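Local structure of reducing end xylose-releasing exo-oligoxylanase (Paenibacillus barengoltzii G22, 5YXT) at residues 78-92 and 138-152. The protein probably hydrolyses xylo-oligosaccharides by releasing xylose from their reducing ends, as a family 8 glycoside hydrolase of xylan breakdown. Numbering follows the deposited sequence.
Sequences AVQYDRQDVFDRIWK and FASHRWGDREAPFNY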
loop_
_atom_site.group_PDB
_atom_site.type_symbol
_atom_site.label_atom_id
_atom_site.label_comp_id
_atom_site.label_asym_id
_atom_site.label_seq_id
_atom_site.Cartn_x
_atom_site.Cartn_y
_atom_site.Cartn_z
ATOM N N ALA C 78 -7.532 35.213 -7.356
ATOM C CA ALA C 78 -7.143 36.561 -6.925
ATOM C C ALA C 78 -7.616 36.859 -5.496
ATOM O O ALA C 78 -6.880 37.465 -4.703
ATOM C CB ALA C 78 -7.688 37.600 -7.909
ATOM N N VAL C 79 -8.814 36.405 -5.129
ATOM C CA VAL C 79 -9.278 36.673 -3.773
ATOM C C VAL C 79 -8.590 35.748 -2.770
ATOM O O VAL C 79 -8.322 36.154 -1.635
ATOM C CB VAL C 79 -10.818 36.591 -3.697
ATOM C CG1 VAL C 79 -11.325 35.209 -4.068
ATOM C CG2 VAL C 79 -11.341 37.039 -2.297
ATOM N N GLN C 80 -8.252 34.517 -3.159
ATOM C CA GLN C 80 -7.509 33.659 -2.237
ATOM C C GLN C 80 -6.094 34.186 -2.011
ATOM O O GLN C 80 -5.570 34.123 -0.896
ATOM C CB GLN C 80 -7.472 32.225 -2.767
ATOM C CG GLN C 80 -8.825 31.518 -2.755
ATOM C CD GLN C 80 -9.401 31.366 -1.364
ATOM O OE1 GLN C 80 -8.682 31.405 -0.381
ATOM N NE2 GLN C 80 -10.716 31.197 -1.280
ATOM N N TYR C 81 -5.469 34.710 -3.055
ATOM C CA TYR C 81 -4.108 35.224 -2.992
ATOM C C TYR C 81 -4.033 36.701 -2.599
ATOM O O TYR C 81 -2.928 37.245 -2.518
ATOM C CB TYR C 81 -3.410 35.003 -4.342
ATOM C CG TYR C 81 -1.899 34.981 -4.246
ATOM C CD1 TYR C 81 -1.235 33.935 -3.627
ATOM C CD2 TYR C 81 -1.144 36.013 -4.771
ATOM C CE1 TYR C 81 0.147 33.925 -3.536
ATOM C CE2 TYR C 81 0.229 36.011 -4.692
ATOM C CZ TYR C 81 0.869 34.969 -4.075
ATOM O OH TYR C 81 2.240 34.984 -4.003
ATOM N N ASP C 82 -5.174 37.361 -2.366
ATOM C CA ASP C 82 -5.226 38.734 -1.842
ATOM C C ASP C 82 -4.660 39.747 -2.840
ATOM O O ASP C 82 -3.778 40.545 -2.513
ATOM C CB ASP C 82 -4.502 38.847 -0.497
ATOM C CG ASP C 82 -4.961 40.033 0.311
ATOM O OD1 ASP C 82 -5.894 40.733 -0.133
ATOM O OD2 ASP C 82 -4.378 40.275 1.391
ATOM N N ARG C 83 -5.173 39.720 -4.070
ATOM C CA ARG C 83 -4.848 40.753 -5.056
ATOM C C ARG C 83 -6.144 41.306 -5.631
ATOM O O ARG C 83 -6.672 40.821 -6.639
ATOM C CB ARG C 83 -3.920 40.226 -6.133
ATOM C CG ARG C 83 -2.455 40.360 -5.700
ATOM C CD ARG C 83 -1.699 39.098 -5.996
ATOM N NE ARG C 83 -0.229 39.194 -5.925
ATOM C CZ ARG C 83 0.493 39.303 -4.805
ATOM N NH1 ARG C 83 -0.094 39.311 -3.606
ATOM N NH2 ARG C 83 1.823 39.371 -4.890
ATOM N N GLN C 84 -6.643 42.356 -4.976
ATOM C CA GLN C 84 -7.900 42.972 -5.381
ATOM C C GLN C 84 -7.789 43.634 -6.742
ATOM O O GLN C 84 -8.771 43.671 -7.489
ATOM C CB GLN C 84 -8.340 43.992 -4.331
ATOM C CG GLN C 84 -9.754 44.495 -4.547
ATOM C CD GLN C 84 -10.237 45.355 -3.396
ATOM O OE1 GLN C 84 -11.424 45.667 -3.284
ATOM N NE2 GLN C 84 -9.318 45.741 -2.532
ATOM N N ASP C 85 -6.608 44.167 -7.082
ATOM C CA ASP C 85 -6.449 44.815 -8.376
ATOM C C ASP C 85 -6.705 43.835 -9.518
ATOM O O ASP C 85 -7.424 44.158 -10.468
ATOM C CB ASP C 85 -5.056 45.450 -8.485
ATOM C CG ASP C 85 -3.920 44.468 -8.208
ATOM O OD1 ASP C 85 -4.068 43.561 -7.343
ATOM O OD2 ASP C 85 -2.860 44.617 -8.866
ATOM N N VAL C 86 -6.135 42.629 -9.445
ATOM C CA VAL C 86 -6.401 41.626 -10.477
ATOM C C VAL C 86 -7.869 41.212 -10.451
ATOM O O VAL C 86 -8.528 41.138 -11.491
ATOM C CB VAL C 86 -5.476 40.408 -10.304
ATOM C CG1 VAL C 86 -5.949 39.253 -11.192
ATOM C CG2 VAL C 86 -4.041 40.779 -10.623
ATOM N N PHE C 87 -8.401 40.955 -9.257
ATOM C CA PHE C 87 -9.812 40.616 -9.111
ATOM C C PHE C 87 -10.708 41.637 -9.800
ATOM O O PHE C 87 -11.579 41.271 -10.595
ATOM C CB PHE C 87 -10.161 40.506 -7.624
ATOM C CG PHE C 87 -11.557 39.994 -7.364
ATOM C CD1 PHE C 87 -12.650 40.824 -7.511
ATOM C CD2 PHE C 87 -11.769 38.666 -6.986
ATOM C CE1 PHE C 87 -13.946 40.353 -7.286
ATOM C CE2 PHE C 87 -13.052 38.197 -6.748
ATOM C CZ PHE C 87 -14.142 39.042 -6.903
ATOM N N ASP C 88 -10.495 42.931 -9.520
ATOM C CA ASP C 88 -11.396 43.944 -10.058
ATOM C C ASP C 88 -11.252 44.088 -11.567
ATOM O O ASP C 88 -12.246 44.312 -12.269
ATOM C CB ASP C 88 -11.152 45.287 -9.368
ATOM C CG ASP C 88 -11.758 45.348 -7.975
ATOM O OD1 ASP C 88 -12.501 44.412 -7.604
ATOM O OD2 ASP C 88 -11.507 46.337 -7.246
ATOM N N ARG C 89 -10.037 43.934 -12.089
ATOM C CA ARG C 89 -9.843 43.990 -13.531
ATOM C C ARG C 89 -10.617 42.881 -14.231
ATOM O O ARG C 89 -11.302 43.121 -15.233
ATOM C CB ARG C 89 -8.349 43.911 -13.850
ATOM C CG ARG C 89 -7.590 45.232 -13.647
ATOM C CD ARG C 89 -6.088 44.997 -13.706
ATOM N NE ARG C 89 -5.294 46.226 -13.694
ATOM C CZ ARG C 89 -5.030 46.969 -14.767
ATOM N NH1 ARG C 89 -4.285 48.067 -14.644
ATOM N NH2 ARG C 89 -5.522 46.631 -15.959
ATOM N N ILE C 90 -10.522 41.651 -13.716
ATOM C CA ILE C 90 -11.246 40.530 -14.321
ATOM C C ILE C 90 -12.750 40.756 -14.223
ATOM O O ILE C 90 -13.488 40.626 -15.208
ATOM C CB ILE C 90 -10.838 39.200 -13.656
ATOM C CG1 ILE C 90 -9.326 38.944 -13.812
ATOM C CG2 ILE C 90 -11.650 38.043 -14.241
ATOM C CD1 ILE C 90 -8.830 37.628 -13.138
ATOM N N TRP C 91 -13.221 41.115 -13.032
ATOM C CA TRP C 91 -14.647 41.329 -12.835
ATOM C C TRP C 91 -15.164 42.459 -13.715
ATOM O O TRP C 91 -16.281 42.386 -14.227
ATOM C CB TRP C 91 -14.932 41.605 -11.364
ATOM C CG TRP C 91 -16.391 41.829 -11.058
ATOM C CD1 TRP C 91 -16.936 42.924 -10.436
ATOM C CD2 TRP C 91 -17.491 40.952 -11.357
ATOM N NE1 TRP C 91 -18.296 42.782 -10.333
ATOM C CE2 TRP C 91 -18.666 41.585 -10.889
ATOM C CE3 TRP C 91 -17.598 39.703 -11.981
ATOM C CZ2 TRP C 91 -19.934 41.009 -11.022
ATOM C CZ3 TRP C 91 -18.861 39.125 -12.112
ATOM C CH2 TRP C 91 -20.015 39.787 -11.637
ATOM N N LYS C 92 -14.346 43.492 -13.942
ATOM C CA LYS C 92 -14.778 44.604 -14.788
ATOM C C LYS C 92 -14.958 44.161 -16.232
ATOM O O LYS C 92 -15.973 44.474 -16.863
ATOM C CB LYS C 92 -13.776 45.760 -14.705
ATOM C CG LYS C 92 -14.253 47.056 -15.394
ATOM C CD LYS C 92 -15.750 47.282 -15.209
ATOM C CE LYS C 92 -16.121 48.761 -15.214
ATOM N NZ LYS C 92 -17.609 48.959 -15.236
ATOM N N PHE C 138 -16.570 36.079 -1.118
ATOM C CA PHE C 138 -15.256 36.162 -0.492
ATOM C C PHE C 138 -14.656 37.551 -0.660
ATOM O O PHE C 138 -14.022 38.071 0.259
ATOM C CB PHE C 138 -14.300 35.120 -1.091
ATOM C CG PHE C 138 -14.560 33.697 -0.637
ATOM C CD1 PHE C 138 -15.374 33.432 0.467
ATOM C CD2 PHE C 138 -13.986 32.625 -1.315
ATOM C CE1 PHE C 138 -15.622 32.109 0.877
ATOM C CE2 PHE C 138 -14.222 31.319 -0.909
ATOM C CZ PHE C 138 -15.050 31.065 0.197
ATOM N N ALA C 139 -14.812 38.155 -1.841
ATOM C CA ALA C 139 -14.267 39.496 -2.037
ATOM C C ALA C 139 -14.973 40.495 -1.134
ATOM O O ALA C 139 -14.337 41.378 -0.549
ATOM C CB ALA C 139 -14.389 39.910 -3.509
ATOM N N SER C 140 -16.293 40.363 -1.008
ATOM C CA SER C 140 -17.043 41.216 -0.096
ATOM C C SER C 140 -16.539 41.054 1.334
ATOM O O SER C 140 -16.445 42.034 2.082
ATOM C CB SER C 140 -18.534 40.890 -0.195
ATOM O OG SER C 140 -19.307 41.664 0.703
ATOM N N HIS C 141 -16.180 39.834 1.720
ATOM C CA HIS C 141 -15.766 39.585 3.100
ATOM C C HIS C 141 -14.324 39.998 3.361
ATOM O O HIS C 141 -14.024 40.550 4.431
ATOM C CB HIS C 141 -15.964 38.111 3.447
ATOM C CG HIS C 141 -17.390 37.666 3.360
ATOM N ND1 HIS C 141 -17.758 36.339 3.353
ATOM C CD2 HIS C 141 -18.539 38.380 3.271
ATOM C CE1 HIS C 141 -19.073 36.254 3.265
ATOM N NE2 HIS C 141 -19.570 37.478 3.212
ATOM N N ARG C 142 -13.413 39.730 2.415
ATOM C CA ARG C 142 -12.010 40.081 2.643
ATOM C C ARG C 142 -11.789 41.586 2.550
ATOM O O ARG C 142 -10.997 42.149 3.310
ATOM C CB ARG C 142 -11.075 39.405 1.632
ATOM C CG ARG C 142 -11.099 37.894 1.551
ATOM C CD ARG C 142 -9.727 37.371 1.043
ATOM N NE ARG C 142 -8.612 37.747 1.922
ATOM C CZ ARG C 142 -7.366 37.298 1.783
ATOM N NH1 ARG C 142 -7.054 36.483 0.784
ATOM N NH2 ARG C 142 -6.420 37.663 2.632
ATOM N N TRP C 143 -12.437 42.249 1.588
ATOM C CA TRP C 143 -12.089 43.616 1.230
ATOM C C TRP C 143 -13.204 44.614 1.431
ATOM O O TRP C 143 -12.910 45.808 1.552
ATOM C CB TRP C 143 -11.655 43.694 -0.240
ATOM C CG TRP C 143 -10.578 42.752 -0.626
ATOM C CD1 TRP C 143 -9.453 42.451 0.086
ATOM C CD2 TRP C 143 -10.498 42.006 -1.843
ATOM N NE1 TRP C 143 -8.688 41.544 -0.606
ATOM C CE2 TRP C 143 -9.304 41.258 -1.796
ATOM C CE3 TRP C 143 -11.331 41.882 -2.963
ATOM C CZ2 TRP C 143 -8.915 40.407 -2.828
ATOM C CZ3 TRP C 143 -10.945 41.036 -3.985
ATOM C CH2 TRP C 143 -9.745 40.313 -3.910
ATOM N N GLY C 144 -14.460 44.176 1.426
ATOM C CA GLY C 144 -15.580 45.077 1.557
ATOM C C GLY C 144 -16.136 45.505 0.216
ATOM O O GLY C 144 -15.382 45.736 -0.737
ATOM N N ASP C 145 -17.461 45.603 0.134
ATOM C CA ASP C 145 -18.100 46.100 -1.072
ATOM C C ASP C 145 -17.588 47.497 -1.394
ATOM O O ASP C 145 -17.292 48.291 -0.499
ATOM C CB ASP C 145 -19.621 46.132 -0.895
ATOM C CG ASP C 145 -20.269 44.793 -1.174
ATOM O OD1 ASP C 145 -19.575 43.768 -1.034
ATOM O OD2 ASP C 145 -21.469 44.772 -1.535
ATOM N N ARG C 146 -17.460 47.777 -2.685
ATOM C CA ARG C 146 -17.238 49.131 -3.167
ATOM C C ARG C 146 -18.445 49.511 -4.012
ATOM O O ARG C 146 -19.486 48.856 -3.923
ATOM C CB ARG C 146 -15.941 49.205 -3.965
ATOM C CG ARG C 146 -15.131 50.457 -3.755
ATOM C CD ARG C 146 -13.871 50.334 -4.575
ATOM N NE ARG C 146 -13.377 48.973 -4.454
ATOM C CZ ARG C 146 -12.867 48.263 -5.447
ATOM N NH1 ARG C 146 -12.761 48.776 -6.665
ATOM N NH2 ARG C 146 -12.454 47.029 -5.208
ATOM N N GLU C 147 -18.330 50.536 -4.846
ATOM C CA GLU C 147 -19.480 50.966 -5.628
ATOM C C GLU C 147 -19.629 50.135 -6.899
ATOM O O GLU C 147 -18.650 49.621 -7.447
ATOM C CB GLU C 147 -19.364 52.449 -5.975
ATOM C CG GLU C 147 -20.703 53.125 -6.179
ATOM C CD GLU C 147 -21.770 52.654 -5.203
ATOM O OE1 GLU C 147 -21.886 53.226 -4.094
ATOM O OE2 GLU C 147 -22.497 51.702 -5.552
ATOM N N ALA C 148 -20.872 50.028 -7.364
ATOM C CA ALA C 148 -21.206 49.168 -8.489
ATOM C C ALA C 148 -20.292 49.470 -9.676
ATOM O O ALA C 148 -19.940 50.635 -9.905
ATOM C CB ALA C 148 -22.671 49.363 -8.889
ATOM N N PRO C 149 -19.875 48.451 -10.441
ATOM C CA PRO C 149 -20.258 47.046 -10.228
ATOM C C PRO C 149 -19.394 46.289 -9.216
ATOM O O PRO C 149 -19.463 45.054 -9.157
ATOM C CB PRO C 149 -20.093 46.435 -11.616
ATOM C CG PRO C 149 -18.963 47.231 -12.240
ATOM C CD PRO C 149 -19.080 48.636 -11.673
ATOM N N PHE C 150 -18.601 47.003 -8.424
ATOM C CA PHE C 150 -17.774 46.364 -7.411
ATOM C C PHE C 150 -18.464 46.290 -6.057
ATOM O O PHE C 150 -17.785 46.237 -5.024
ATOM C CB PHE C 150 -16.428 47.079 -7.295
ATOM C CG PHE C 150 -15.736 47.277 -8.616
ATOM C CD1 PHE C 150 -15.305 46.185 -9.360
ATOM C CD2 PHE C 150 -15.526 48.551 -9.123
ATOM C CE1 PHE C 150 -14.674 46.366 -10.581
ATOM C CE2 PHE C 150 -14.895 48.738 -10.342
ATOM C CZ PHE C 150 -14.469 47.648 -11.072
ATOM N N ASN C 151 -19.798 46.273 -6.046
ATOM C CA ASN C 151 -20.573 46.021 -4.838
ATOM C C ASN C 151 -20.725 44.506 -4.718
ATOM O O ASN C 151 -21.789 43.938 -4.950
ATOM C CB ASN C 151 -21.913 46.755 -4.887
ATOM C CG ASN C 151 -22.688 46.520 -6.190
ATOM O OD1 ASN C 151 -22.109 46.251 -7.251
ATOM N ND2 ASN C 151 -24.017 46.619 -6.105
ATOM N N TYR C 152 -19.618 43.857 -4.316
ATOM C CA TYR C 152 -19.417 42.424 -4.553
ATOM C C TYR C 152 -20.548 41.572 -3.983
ATOM O O TYR C 152 -21.086 40.702 -4.674
ATOM C CB TYR C 152 -18.091 41.962 -3.940
ATOM C CG TYR C 152 -16.843 42.745 -4.324
ATOM C CD1 TYR C 152 -16.420 42.818 -5.647
ATOM C CD2 TYR C 152 -16.075 43.379 -3.350
ATOM C CE1 TYR C 152 -15.271 43.510 -5.991
ATOM C CE2 TYR C 152 -14.914 44.074 -3.681
ATOM C CZ TYR C 152 -14.519 44.141 -5.004
ATOM O OH TYR C 152 -13.367 44.828 -5.353
HETATM O O HOH W 1 -13.061 47.032 -1.393
#
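The indole of Trp143 is sandwiched between Val79, whose CG2 lies over one face, and Gln84, whose CB sits 3.6 Å from the centroid of the six-membered ring on the opposite face, a CH-pi contact almost on the ring normal. Gln84 CG, anti to the backbone N (chi1 -170°), starts an extended chain that carries the amide across the indole. At the indole's edge NE1 donates a nearly straight bond (162°) to Asp82 OD1, 2.9 Å away, while CZ3 points into the face of Phe87 in an edge-to-face pair. Phe87 in turn sets its edge toward the face of Tyr152, an offset edge-to-face pair, and receives Ala139 CB over its ring. Val79 is a knob among Phe138, Ala139, Arg142 and Trp143. The Arg142 guanidinium sits at the C-terminal end of helix 68-80: NH1 donates to Val79 O at 2.8 Å and only weakly to Gln80 O. Asp82 stacks over its face, a salt bridge of charges alone, and Trp376 adds a cation-pi contact. Asp88 OD2 meets the Arg146 guanidinium edge in a salt bridge with a weak NH1 bond, its NH2 end less surely placed. Trp91 NE1 donates a hydrogen bond to Pro149 O. Within the family's (alpha/alpha)6 barrel, the contact thus joins the junction of helices 68-80 and 84-98 to the end of helix 126-143, where Arg142 probably offsets a helix C-terminus's partial negative charge.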